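Local coordinates for EF0056 (Enterococcus faecalis, PDB 6ORI), which is an enterococcal surface protein of unknown function, with immunoglobulin-like beta domains in its N-terminal region and a probable link to biofilm formation, at residues K27-S32 / L171-D176; P182-T187 / V290-A295; G214-K219 / L242-T247; I376-L381 / N391-G396. All coordinates share one frame; numbering follows the deposited sequence.

Contact 1: K27-S32 / L171-D176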
loop_
_atom_site.group_PDB
_atom_site.type_symbol
_atom_site.label_atom_id
_atom_site.label_comp_id
_atom_site.label_asym_id
_atom_site.label_seq_id
_atom_site.Cartn_x
_atom_site.Cartn_y
_atom_site.Cartn_z
ATOM N N LYS A 27 0.330 -16.399 13.318
ATOM C CA LYS A 27 -1.032 -16.764 13.008
ATOM C C LYS A 27 -1.786 -15.496 12.624
ATOM O O LYS A 27 -1.391 -14.378 12.986
ATOM C CB LYS A 27 -1.703 -17.448 14.201
ATOM C CG LYS A 27 -1.961 -16.534 15.387
ATOM C CD LYS A 27 -2.696 -17.271 16.502
ATOM C CE LYS A 27 -4.136 -17.567 16.113
ATOM N NZ LYS A 27 -5.099 -17.111 17.159
ATOM N N ASN A 28 -2.883 -15.660 11.908
ATOM C CA ASN A 28 -3.692 -14.525 11.523
ATOM C C ASN A 28 -4.413 -13.981 12.734
ATOM O O ASN A 28 -5.086 -14.708 13.469
ATOM C CB ASN A 28 -4.640 -14.924 10.399
ATOM C CG ASN A 28 -3.878 -15.378 9.159
ATOM O OD1 ASN A 28 -3.207 -16.407 9.182
ATOM N ND2 ASN A 28 -3.948 -14.600 8.096
ATOM N N TYR A 29 -4.199 -12.699 12.981
ATOM C CA TYR A 29 -4.759 -12.019 14.140
ATOM C C TYR A 29 -5.950 -11.152 13.708
ATOM O O TYR A 29 -6.498 -11.346 12.644
ATOM C CB TYR A 29 -3.659 -11.216 14.865
ATOM C CG TYR A 29 -2.716 -12.066 15.693
ATOM C CD1 TYR A 29 -3.193 -12.807 16.774
ATOM C CD2 TYR A 29 -1.358 -12.114 15.423
ATOM C CE1 TYR A 29 -2.311 -13.565 17.575
ATOM C CE2 TYR A 29 -0.491 -12.865 16.205
ATOM C CZ TYR A 29 -0.976 -13.608 17.256
ATOM O OH TYR A 29 -0.111 -14.359 18.032
ATOM N N ASN A 30 -6.328 -10.182 14.528
ATOM C CA ASN A 30 -7.537 -9.412 14.302
ATOM C C ASN A 30 -7.257 -7.943 13.995
ATOM O O ASN A 30 -8.145 -7.107 14.074
ATOM C CB ASN A 30 -8.439 -9.494 15.534
ATOM C CG ASN A 30 -8.625 -10.915 16.032
ATOM O OD1 ASN A 30 -8.873 -11.838 15.247
ATOM N ND2 ASN A 30 -8.495 -11.100 17.344
ATOM N N PHE A 31 -6.020 -7.634 13.660
ATOM C CA PHE A 31 -5.688 -6.321 13.091
ATOM C C PHE A 31 -6.142 -6.326 11.651
ATOM O O PHE A 31 -6.120 -7.381 11.010
ATOM C CB PHE A 31 -4.190 -6.061 13.180
ATOM C CG PHE A 31 -3.679 -6.064 14.591
ATOM C CD1 PHE A 31 -3.263 -7.236 15.198
ATOM C CD2 PHE A 31 -3.622 -4.897 15.322
ATOM C CE1 PHE A 31 -2.811 -7.235 16.499
ATOM C CE2 PHE A 31 -3.181 -4.895 16.614
ATOM C CZ PHE A 31 -2.787 -6.064 17.207
ATOM N N SER A 32 -6.540 -5.184 11.100
ATOM C CA SER A 32 -6.945 -5.151 9.705
ATOM C C SER A 32 -6.304 -4.059 8.878
ATOM O O SER A 32 -6.381 -4.131 7.669
ATOM C CB SER A 32 -8.467 -5.099 9.550
ATOM O OG SER A 32 -8.998 -3.970 10.201
ATOM N N LEU A 171 3.657 -4.834 11.089
ATOM C CA LEU A 171 3.430 -5.131 12.490
ATOM C C LEU A 171 4.085 -6.442 12.863
ATOM O O LEU A 171 3.901 -7.434 12.151
ATOM C CB LEU A 171 1.932 -5.216 12.716
ATOM C CG LEU A 171 1.473 -5.438 14.142
ATOM C CD1 LEU A 171 1.812 -4.230 14.982
ATOM C CD2 LEU A 171 -0.028 -5.718 14.164
ATOM N N VAL A 172 4.834 -6.452 13.962
ATOM C CA VAL A 172 5.417 -7.703 14.459
ATOM C C VAL A 172 4.892 -7.998 15.842
ATOM O O VAL A 172 4.354 -7.127 16.520
ATOM C CB VAL A 172 6.962 -7.693 14.479
ATOM C CG1 VAL A 172 7.532 -7.402 13.076
ATOM C CG2 VAL A 172 7.460 -6.693 15.484
ATOM N N SER A 173 5.056 -9.253 16.241
ATOM C CA SER A 173 4.572 -9.750 17.502
ATOM C C SER A 173 5.731 -10.360 18.289
ATOM O O SER A 173 6.346 -11.327 17.849
ATOM C CB SER A 173 3.517 -10.809 17.214
ATOM O OG SER A 173 3.191 -11.499 18.416
ATOM N N HIS A 174 6.038 -9.784 19.438
ATOM C CA HIS A 174 7.184 -10.237 20.229
ATOM C C HIS A 174 7.016 -11.695 20.716
ATOM O O HIS A 174 7.997 -12.451 20.742
ATOM C CB HIS A 174 7.454 -9.286 21.407
ATOM C CG HIS A 174 7.882 -7.905 21.012
ATOM N ND1 HIS A 174 8.794 -7.649 20.014
ATOM C CD2 HIS A 174 7.530 -6.700 21.516
ATOM C CE1 HIS A 174 8.971 -6.342 19.903
ATOM N NE2 HIS A 174 8.219 -5.746 20.811
ATOM N N GLN A 175 5.790 -12.091 21.048
ATOM C CA GLN A 175 5.516 -13.443 21.556
ATOM C C GLN A 175 5.676 -14.490 20.453
ATOM O O GLN A 175 5.756 -15.690 20.727
ATOM C CB GLN A 175 4.103 -13.520 22.165
ATOM C CG GLN A 175 2.964 -13.317 21.160
ATOM C CD GLN A 175 1.612 -13.064 21.787
ATOM O OE1 GLN A 175 1.510 -12.717 22.955
ATOM N NE2 GLN A 175 0.554 -13.221 20.990
ATOM N N ASP A 176 5.681 -14.027 19.207
ATOM C CA ASP A 176 5.874 -14.881 18.037
ATOM C C ASP A 176 7.259 -14.660 17.417
ATOM O O ASP A 176 7.431 -14.714 16.197
ATOM C CB ASP A 176 4.789 -14.582 16.997
ATOM C CG ASP A 176 3.395 -14.903 17.500
ATOM O OD1 ASP A 176 3.140 -16.099 17.759
ATOM O OD2 ASP A 176 2.551 -13.989 17.632
HETATM O O HOH W 1 1.619 -17.255 15.750
#
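Leu171 presses the methyl CD2 squarely onto the Phe31 ring, 3.7 Å from the ring centroid and only 10° off its normal, a CH-pi contact over the middle of the face. The leucine CG lies anti to its backbone N (chi1 -176°), and from there CD2 extends to the ring, the two side chains crossing at about a right angle. This is the tight, buried half of the contact: Ile184 packs on both residues, and Trp68 and Tyr118 meet Phe31 edge-to-face. The other half is polar and lies nearer solvent. There Tyr29 reaches tip to tip toward Asp176 and gives its hydroxyl proton from OH to OD2 at 2.7 Å, using the syn lone pair of that oxygen. Gln175, its chain extended beyond CG, in turn donates from NE2 to Tyr29 OH at 3.2 Å, with the acceptor almost in the amide plane. Ser173 OG donates to the same Asp176 OD2 at 2.7 Å, from the anti side and 28° out of the carboxylate plane. On the solvent side a water takes a hydrogen from Lys27 N and gives one to Asp176 OD1. The phenol therefore both donates and accepts, while OD2 is held by two hydroxyl donors from different directions. Such a network would probably favour the ionised carboxylate and fixes the 3-10 turn after strand 166-173 against the segment leading into strand 31-38.

Contact 2: P182-T187 / V290-A295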
loop_
_atom_site.group_PDB
_atom_site.type_symbol
_atom_site.label_atom_id
_atom_site.label_comp_id
_atom_site.label_asym_id
_atom_site.label_seq_id
_atom_site.Cartn_x
_atom_site.Cartn_y
_atom_site.Cartn_z
ATOM N N PRO A 182 0.422 -11.405 9.318
ATOM C CA PRO A 182 0.198 -11.439 7.867
ATOM C C PRO A 182 -0.948 -10.573 7.376
ATOM O O PRO A 182 -1.993 -10.520 7.993
ATOM C CB PRO A 182 -0.097 -12.909 7.593
ATOM C CG PRO A 182 -0.607 -13.445 8.892
ATOM C CD PRO A 182 0.090 -12.690 9.970
ATOM N N GLY A 183 -0.692 -9.860 6.287
ATOM C CA GLY A 183 -1.633 -8.907 5.737
ATOM C C GLY A 183 -1.466 -7.496 6.294
ATOM O O GLY A 183 -1.996 -6.545 5.707
ATOM N N ILE A 184 -0.752 -7.359 7.400
ATOM C CA ILE A 184 -0.631 -6.069 8.083
ATOM C C ILE A 184 0.757 -5.527 7.761
ATOM O O ILE A 184 1.632 -5.379 8.626
ATOM C CB ILE A 184 -0.876 -6.203 9.589
ATOM C CG1 ILE A 184 -2.164 -6.995 9.843
ATOM C CG2 ILE A 184 -0.981 -4.826 10.248
ATOM C CD1 ILE A 184 -3.423 -6.393 9.222
ATOM N N GLU A 185 0.949 -5.331 6.462
ATOM C CA GLU A 185 2.151 -4.741 5.930
ATOM C C GLU A 185 1.827 -3.984 4.653
ATOM O O GLU A 185 0.966 -4.401 3.856
ATOM C CB GLU A 185 3.228 -5.778 5.658
ATOM C CG GLU A 185 2.975 -6.765 4.584
ATOM C CD GLU A 185 4.219 -7.575 4.301
ATOM O OE1 GLU A 185 5.183 -7.024 3.713
ATOM O OE2 GLU A 185 4.245 -8.758 4.687
ATOM N N SER A 186 2.517 -2.883 4.446
ATOM C CA SER A 186 2.321 -2.077 3.267
ATOM C C SER A 186 3.655 -1.546 2.819
ATOM O O SER A 186 4.408 -1.004 3.623
ATOM C CB SER A 186 1.372 -0.954 3.602
ATOM O OG SER A 186 1.097 -0.194 2.443
ATOM N N THR A 187 3.952 -1.710 1.529
ATOM C CA THR A 187 5.193 -1.245 0.909
ATOM C C THR A 187 4.845 -0.294 -0.223
ATOM O O THR A 187 4.110 -0.699 -1.152
ATOM C CB THR A 187 6.016 -2.415 0.357
ATOM O OG1 THR A 187 6.402 -3.287 1.424
ATOM C CG2 THR A 187 7.281 -1.924 -0.370
ATOM N N VAL A 290 -12.515 -11.412 12.326
ATOM C CA VAL A 290 -11.586 -12.248 13.087
ATOM C C VAL A 290 -10.640 -12.962 12.128
ATOM O O VAL A 290 -11.066 -13.456 11.089
ATOM C CB VAL A 290 -12.347 -13.320 13.893
ATOM C CG1 VAL A 290 -11.383 -14.185 14.701
ATOM C CG2 VAL A 290 -13.372 -12.662 14.807
ATOM N N ALA A 291 -9.362 -13.017 12.486
ATOM C CA ALA A 291 -8.373 -13.739 11.703
ATOM C C ALA A 291 -8.315 -13.168 10.290
ATOM O O ALA A 291 -8.580 -13.853 9.299
ATOM C CB ALA A 291 -8.647 -15.220 11.694
ATOM N N TYR A 292 -7.973 -11.893 10.224
ATOM C CA TYR A 292 -7.719 -11.203 8.967
ATOM C C TYR A 292 -6.792 -12.005 8.070
ATOM O O TYR A 292 -5.668 -12.322 8.447
ATOM C CB TYR A 292 -7.097 -9.837 9.277
ATOM C CG TYR A 292 -6.924 -8.946 8.080
ATOM C CD1 TYR A 292 -7.988 -8.201 7.579
ATOM C CD2 TYR A 292 -5.697 -8.850 7.434
ATOM C CE1 TYR A 292 -7.826 -7.382 6.467
ATOM C CE2 TYR A 292 -5.537 -8.050 6.321
ATOM C CZ TYR A 292 -6.604 -7.313 5.853
ATOM O OH TYR A 292 -6.437 -6.502 4.735
ATOM N N ASN A 293 -7.266 -12.298 6.859
ATOM C CA ASN A 293 -6.551 -13.157 5.921
ATOM C C ASN A 293 -6.934 -12.730 4.522
ATOM O O ASN A 293 -8.133 -12.818 4.118
ATOM C CB ASN A 293 -6.906 -14.631 6.135
ATOM C CG ASN A 293 -6.167 -15.574 5.171
ATOM O OD1 ASN A 293 -6.164 -15.362 3.968
ATOM N ND2 ASN A 293 -5.581 -16.634 5.707
ATOM N N VAL A 294 -5.936 -12.268 3.781
ATOM C CA VAL A 294 -6.133 -11.858 2.405
ATOM C C VAL A 294 -5.191 -12.657 1.498
ATOM O O VAL A 294 -4.746 -12.176 0.459
ATOM C CB VAL A 294 -5.960 -10.317 2.237
ATOM C CG1 VAL A 294 -7.056 -9.580 3.001
ATOM C CG2 VAL A 294 -4.599 -9.862 2.692
ATOM N N ALA A 295 -4.915 -13.905 1.858
ATOM C CA ALA A 295 -4.133 -14.778 0.987
ATOM C C ALA A 295 -4.825 -14.925 -0.372
ATOM O O ALA A 295 -6.031 -14.759 -0.493
ATOM C CB ALA A 295 -3.972 -16.137 1.619
HETATM O O HOH W 2 -3.565 -11.336 10.121
HETATM O O HOH W 3 -3.959 -5.974 3.819
#
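Tyr292 and Gly183 are brought together without one direct hydrogen bond between segments 182-187 and 290-295; two waters supply the polar links. One donates to Pro182 O at 2.8 Å and to Tyr292 O at 2.9 Å. The other donates to Gly183 O and lies at the edge of the tyrosine ring, 2.7 Å from Tyr292 OH. Between them the ring leans on the corner of the chain. Its CG is anti to the backbone N (chi1 -173°), and the CD2-CE2 side does the touching: CD2 meets the methyl Ile184 CD1 at 3.8 Å, the two side chains crossing obliquely, and CE2 comes 3.9 Å from Gly183 O. Gly183 has a positive phi of 90°, and a beta carbon there would run into both Tyr292 CE2 and the preceding carbonyl oxygen. The absence of a side chain thus lets the ring approach the backbone. Val294 adds a looser touch, with CG2 at 4.4 Å from Gly183 CA. Beyond the two segments, Tyr292 OH also bonds to Lys245 NZ, and Asn28 ND2 to Tyr292 O. The loop between strands 277-284 and 300-304 is thereby fastened to the corner where the chain passes from strand 179-181 into strand 184-189. That loop is itself shaped by Asn293, whose OD1 accepts from Ala295 N, two residues on, at 2.9 Å: an Asx turn.

Contact 3: G214-K219 / L242-T247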
loop_
_atom_site.group_PDB
_atom_site.type_symbol
_atom_site.label_atom_id
_atom_site.label_comp_id
_atom_site.label_asym_id
_atom_site.label_seq_id
_atom_site.Cartn_x
_atom_site.Cartn_y
_atom_site.Cartn_z
ATOM N N GLY A 214 -5.735 5.400 0.134
ATOM C CA GLY A 214 -5.652 4.318 -0.813
ATOM C C GLY A 214 -4.196 3.926 -0.975
ATOM O O GLY A 214 -3.300 4.772 -0.940
ATOM N N SER A 215 -3.967 2.637 -1.157
ATOM C CA SER A 215 -2.637 2.120 -1.358
ATOM C C SER A 215 -2.693 0.997 -2.364
ATOM O O SER A 215 -3.733 0.388 -2.577
ATOM C CB SER A 215 -2.031 1.641 -0.038
ATOM O OG SER A 215 -2.875 0.699 0.601
ATOM N N VAL A 216 -1.563 0.747 -3.008
ATOM C CA VAL A 216 -1.403 -0.405 -3.883
ATOM C C VAL A 216 -0.142 -1.170 -3.495
ATOM O O VAL A 216 0.961 -0.618 -3.577
ATOM C CB VAL A 216 -1.337 0.038 -5.349
ATOM C CG1 VAL A 216 -0.981 -1.131 -6.247
ATOM C CG2 VAL A 216 -2.666 0.609 -5.787
ATOM N N ASN A 217 -0.326 -2.419 -3.070
ATOM C CA ASN A 217 0.768 -3.358 -2.780
ATOM C C ASN A 217 0.866 -4.273 -3.985
ATOM O O ASN A 217 -0.140 -4.536 -4.661
ATOM C CB ASN A 217 0.453 -4.214 -1.543
ATOM C CG ASN A 217 1.528 -4.144 -0.412
ATOM O OD1 ASN A 217 2.101 -3.107 -0.107
ATOM N ND2 ASN A 217 1.775 -5.286 0.211
ATOM N N THR A 218 2.063 -4.728 -4.290
ATOM C CA THR A 218 2.309 -5.594 -5.425
ATOM C C THR A 218 3.055 -6.823 -4.954
ATOM O O THR A 218 3.771 -6.795 -3.945
ATOM C CB THR A 218 3.146 -4.903 -6.509
ATOM O OG1 THR A 218 4.489 -4.751 -6.040
ATOM C CG2 THR A 218 2.576 -3.542 -6.899
ATOM N N LYS A 219 2.868 -7.909 -5.668
ATOM C CA LYS A 219 3.557 -9.148 -5.370
ATOM C C LYS A 219 3.656 -9.966 -6.639
ATOM O O LYS A 219 2.727 -9.974 -7.444
ATOM C CB LYS A 219 2.768 -9.952 -4.335
ATOM C CG LYS A 219 3.445 -11.231 -3.911
ATOM C CD LYS A 219 2.574 -12.082 -3.020
ATOM C CE LYS A 219 3.314 -13.360 -2.665
ATOM N NZ LYS A 219 2.506 -14.273 -1.800
ATOM N N LEU A 242 -1.877 -6.988 -7.848
ATOM C CA LEU A 242 -2.074 -5.641 -7.321
ATOM C C LEU A 242 -3.174 -5.725 -6.296
ATOM O O LEU A 242 -4.310 -6.108 -6.618
ATOM C CB LEU A 242 -2.506 -4.644 -8.386
ATOM C CG LEU A 242 -1.708 -4.583 -9.665
ATOM C CD1 LEU A 242 -2.264 -3.489 -10.598
ATOM C CD2 LEU A 242 -0.262 -4.328 -9.329
ATOM N N ASP A 243 -2.859 -5.371 -5.066
ATOM C CA ASP A 243 -3.855 -5.268 -4.017
ATOM C C ASP A 243 -4.105 -3.793 -3.748
ATOM O O ASP A 243 -3.239 -3.091 -3.199
ATOM C CB ASP A 243 -3.406 -6.010 -2.760
ATOM C CG ASP A 243 -3.594 -7.526 -2.879
ATOM O OD1 ASP A 243 -4.218 -7.976 -3.856
ATOM O OD2 ASP A 243 -3.136 -8.265 -1.992
ATOM N N HIS A 244 -5.249 -3.320 -4.220
ATOM C CA HIS A 244 -5.672 -1.948 -4.021
ATOM C C HIS A 244 -6.471 -1.912 -2.735
ATOM O O HIS A 244 -7.567 -2.462 -2.655
ATOM C CB HIS A 244 -6.513 -1.499 -5.220
ATOM C CG HIS A 244 -7.034 -0.098 -5.110
ATOM N ND1 HIS A 244 -8.180 0.314 -5.767
ATOM C CD2 HIS A 244 -6.545 0.996 -4.482
ATOM C CE1 HIS A 244 -8.385 1.591 -5.514
ATOM N NE2 HIS A 244 -7.415 2.024 -4.722
ATOM N N LYS A 245 -5.899 -1.293 -1.705
ATOM C CA LYS A 245 -6.526 -1.283 -0.397
ATOM C C LYS A 245 -7.030 0.111 -0.037
ATOM O O LYS A 245 -6.308 1.100 -0.186
ATOM C CB LYS A 245 -5.553 -1.807 0.664
ATOM C CG LYS A 245 -6.196 -2.003 2.031
ATOM C CD LYS A 245 -5.252 -2.675 3.032
ATOM C CE LYS A 245 -5.976 -3.008 4.331
ATOM N NZ LYS A 245 -5.059 -3.691 5.274
ATOM N N LEU A 246 -8.278 0.170 0.403
ATOM C CA LEU A 246 -8.953 1.408 0.763
ATOM C C LEU A 246 -9.201 1.441 2.253
ATOM O O LEU A 246 -9.820 0.522 2.811
ATOM C CB LEU A 246 -10.281 1.540 0.009
ATOM C CG LEU A 246 -10.136 1.509 -1.507
ATOM C CD1 LEU A 246 -11.501 1.535 -2.131
ATOM C CD2 LEU A 246 -9.338 2.667 -1.997
ATOM N N THR A 247 -8.672 2.470 2.891
ATOM C CA THR A 247 -8.835 2.723 4.318
ATOM C C THR A 247 -9.993 3.699 4.459
ATOM O O THR A 247 -9.937 4.806 3.898
ATOM C CB THR A 247 -7.544 3.361 4.830
ATOM O OG1 THR A 247 -6.441 2.458 4.615
ATOM C CG2 THR A 247 -7.649 3.779 6.290
HETATM O O HOH W 4 -5.084 2.176 2.199
#
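Val216 and His244 face each other in a non-hydrogen-bonded pair of two antiparallel strands, on the sheet face that also carries Thr218, Leu242 and Leu246. The histidine has CG anti to its backbone N (chi1 179°), and the ring turns its edge to Ser215 O, which lies in the ring plane 3.5 Å from His244 CD2. Val216 CG2 lies 4.1 Å from the same CD2, while Leu246 CG sits above one ring face toward the rim. Farther along, Thr218 turns CG2 to Leu242 CD2 at 3.8 Å. Here OG1 sits between the backbone N and the carbonyl carbon (chi1 71°), and it bonds to Tyr397 O. The face with Ser215, Asn217, Asp243 and Lys245 is more polar. Ser215 OG shares a water with Lys245 O and Thr247 OG1. Asn217 holds CG off a staggered position (chi1 -124°), and its OD1 accepts from Thr187 N. Two reciprocal backbone pairs, Ser215 with Lys245 and Asn217 with Asp243, hold the register at 2.9 to 3.0 Å between N and O. Several polar ends find partners beyond the pair: His244 NE2 on Thr392 O, Asp243 OD1 in a salt bridge with Arg343 of strand 340-348, and the extended Lys245 with NZ on Ser32 O. These bonds fix how the side chains are turned, and the arginine would probably favour an ionised Asp243.

Contact 4: I376-L381 / N391-G396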
loop_
_atom_site.group_PDB
_atom_site.type_symbol
_atom_site.label_atom_id
_atom_site.label_comp_id
_atom_site.label_asym_id
_atom_site.label_seq_id
_atom_site.Cartn_x
_atom_site.Cartn_y
_atom_site.Cartn_z
ATOM N N ILE A 376 5.701 0.755 -12.258
ATOM C CA ILE A 376 4.714 1.539 -11.504
ATOM C C ILE A 376 3.301 1.069 -11.831
ATOM O O ILE A 376 2.979 0.814 -12.982
ATOM C CB ILE A 376 4.837 3.038 -11.841
ATOM C CG1 ILE A 376 6.248 3.544 -11.499
ATOM C CG2 ILE A 376 3.795 3.848 -11.091
ATOM C CD1 ILE A 376 6.660 3.395 -10.051
ATOM N N PHE A 377 2.472 0.979 -10.796
ATOM C CA PHE A 377 1.076 0.576 -10.895
ATOM C C PHE A 377 0.189 1.540 -10.117
ATOM O O PHE A 377 0.538 1.976 -9.032
ATOM C CB PHE A 377 0.881 -0.834 -10.343
ATOM C CG PHE A 377 1.795 -1.847 -10.957
ATOM C CD1 PHE A 377 3.043 -2.073 -10.435
ATOM C CD2 PHE A 377 1.424 -2.543 -12.084
ATOM C CE1 PHE A 377 3.875 -2.984 -11.002
ATOM C CE2 PHE A 377 2.274 -3.455 -12.649
ATOM C CZ PHE A 377 3.496 -3.677 -12.109
ATOM N N ASP A 378 -0.997 1.830 -10.630
ATOM C CA ASP A 378 -1.921 2.736 -9.939
ATOM C C ASP A 378 -3.299 2.104 -9.891
ATOM O O ASP A 378 -3.645 1.289 -10.746
ATOM C CB ASP A 378 -2.011 4.067 -10.681
ATOM C CG ASP A 378 -0.650 4.637 -11.031
ATOM O OD1 ASP A 378 -0.090 5.368 -10.198
ATOM O OD2 ASP A 378 -0.116 4.326 -12.118
ATOM N N SER A 379 -4.094 2.504 -8.913
ATOM C CA SER A 379 -5.477 2.060 -8.823
ATOM C C SER A 379 -6.283 3.129 -8.118
ATOM O O SER A 379 -5.773 3.819 -7.237
ATOM C CB SER A 379 -5.589 0.747 -8.073
ATOM O OG SER A 379 -4.816 -0.253 -8.693
ATOM N N TRP A 380 -7.552 3.268 -8.487
ATOM C CA TRP A 380 -8.408 4.253 -7.846
ATOM C C TRP A 380 -9.853 3.927 -8.135
ATOM O O TRP A 380 -10.147 3.181 -9.080
ATOM C CB TRP A 380 -8.075 5.692 -8.295
ATOM C CG TRP A 380 -8.329 6.002 -9.764
ATOM C CD1 TRP A 380 -9.401 6.674 -10.301
ATOM C CD2 TRP A 380 -7.475 5.669 -10.871
ATOM N NE1 TRP A 380 -9.268 6.763 -11.673
ATOM C CE2 TRP A 380 -8.101 6.152 -12.046
ATOM C CE3 TRP A 380 -6.258 4.991 -10.990
ATOM C CZ2 TRP A 380 -7.539 5.985 -13.307
ATOM C CZ3 TRP A 380 -5.716 4.817 -12.239
ATOM C CH2 TRP A 380 -6.358 5.309 -13.379
ATOM N N LEU A 381 -10.766 4.482 -7.346
ATOM C CA LEU A 381 -12.186 4.440 -7.691
ATOM C C LEU A 381 -12.578 5.764 -8.297
ATOM O O LEU A 381 -12.060 6.815 -7.888
ATOM C CB LEU A 381 -13.038 4.156 -6.447
ATOM C CG LEU A 381 -12.719 2.866 -5.684
ATOM C CD1 LEU A 381 -13.741 2.650 -4.593
ATOM C CD2 LEU A 381 -12.652 1.648 -6.568
ATOM N N ASN A 391 -9.303 10.290 -1.944
ATOM C CA ASN A 391 -8.494 9.454 -1.063
ATOM C C ASN A 391 -8.597 7.970 -1.417
ATOM O O ASN A 391 -8.318 7.128 -0.576
ATOM C CB ASN A 391 -8.780 9.723 0.424
ATOM C CG ASN A 391 -8.185 11.026 0.886
ATOM O OD1 ASN A 391 -7.117 11.408 0.448
ATOM N ND2 ASN A 391 -8.884 11.716 1.763
ATOM N N THR A 392 -8.996 7.632 -2.647
ATOM C CA THR A 392 -9.000 6.234 -3.091
ATOM C C THR A 392 -7.882 5.918 -4.057
ATOM O O THR A 392 -7.740 4.775 -4.446
ATOM C CB THR A 392 -10.332 5.799 -3.725
ATOM O OG1 THR A 392 -10.540 6.410 -5.016
ATOM C CG2 THR A 392 -11.499 6.067 -2.792
ATOM N N TYR A 393 -7.090 6.911 -4.439
ATOM C CA TYR A 393 -5.984 6.669 -5.350
ATOM C C TYR A 393 -4.798 6.088 -4.590
ATOM O O TYR A 393 -4.364 6.644 -3.561
ATOM C CB TYR A 393 -5.572 7.956 -6.086
ATOM C CG TYR A 393 -4.328 7.826 -6.915
ATOM C CD1 TYR A 393 -4.394 7.448 -8.245
ATOM C CD2 TYR A 393 -3.077 8.062 -6.350
ATOM C CE1 TYR A 393 -3.210 7.342 -9.016
ATOM C CE2 TYR A 393 -1.926 7.954 -7.093
ATOM C CZ TYR A 393 -2.000 7.581 -8.407
ATOM O OH TYR A 393 -0.817 7.474 -9.132
ATOM N N GLY A 394 -4.268 4.988 -5.094
ATOM C CA GLY A 394 -3.034 4.437 -4.591
ATOM C C GLY A 394 -2.074 4.194 -5.735
ATOM O O GLY A 394 -2.476 3.953 -6.879
ATOM N N THR A 395 -0.793 4.261 -5.424
ATOM C CA THR A 395 0.226 3.916 -6.396
ATOM C C THR A 395 1.248 3.050 -5.728
ATOM O O THR A 395 1.540 3.217 -4.542
ATOM C CB THR A 395 0.873 5.156 -7.040
ATOM O OG1 THR A 395 1.809 4.755 -8.042
ATOM C CG2 THR A 395 1.586 6.025 -6.010
ATOM N N GLY A 396 1.777 2.103 -6.481
ATOM C CA GLY A 396 2.728 1.163 -5.937
ATOM C C GLY A 396 3.749 0.834 -6.994
ATOM O O GLY A 396 3.660 1.287 -8.120
#
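Phe377 and Gly396 form a hydrogen-bonded pair in an antiparallel beta hairpin, strand 375-382 with 394-398, at one edge of a four-stranded sheet. Phe377 N donates to Gly396 O and Gly396 N returns a bond to Phe377 O at 2.8 Å; Ser379 and Gly394 repeat the reciprocal pair. Toward the turn the pattern passes to a side chain: Leu381 N gives its hydrogen to Thr392 OG1 at 3.0 Å, and that hydroxyl has Ile389 O as a further partner. Thr392 O is likewise satisfied from outside the hairpin, by a side chain of strand 239-248. The buried Asp378 is the polar centre. Its chi1 of -48° sets CG beside the backbone N; OD1 meets Thr395 OG1 at 2.9 Å and also comes close to Tyr393 OH, at a separation of 2.5 Å that is too short to be trusted. Thr395 lies alongside the aspartate, pointing the same way, and its OG1 also approaches Phe377 O at 3.2 Å and bonds to Tyr189 OH. The Tyr393 ring plane stands 25° from the carboxylate plane. Trp380 CB also packs on Tyr393 CB at 4.0 Å, and Tyr198 meets the tyrosine ring edge-to-face. Phe377 and Ser379 pack on strands 211-221 and 239-248, Leu381 on Leu246. On the same strand, Ser379 OG makes a weak bond back to Asp378 O at 2.8 Å.

In the fold
From the N terminus, contact 1 first closes a long loop, bringing the start of strand 31-38 to the end of strand 166-173. Contact 2 opens shortly after and spans residues 182 to 295, joining the first beta domain to the loop after strand 277-284; contact 3, the pairing of strands 211-221 and 239-248, nests inside it. Contact 4, a short hairpin, closes last, after contact 2 has ended. Contacts 1 and 2 meet directly, their centres 9 Å apart. Contacts 3 and 4, with centres 7 Å apart, pack the five-stranded sheet on the four-stranded one. Contact 3 also touches contacts 1 and 2, linking the ten-stranded sheet with the five-stranded one.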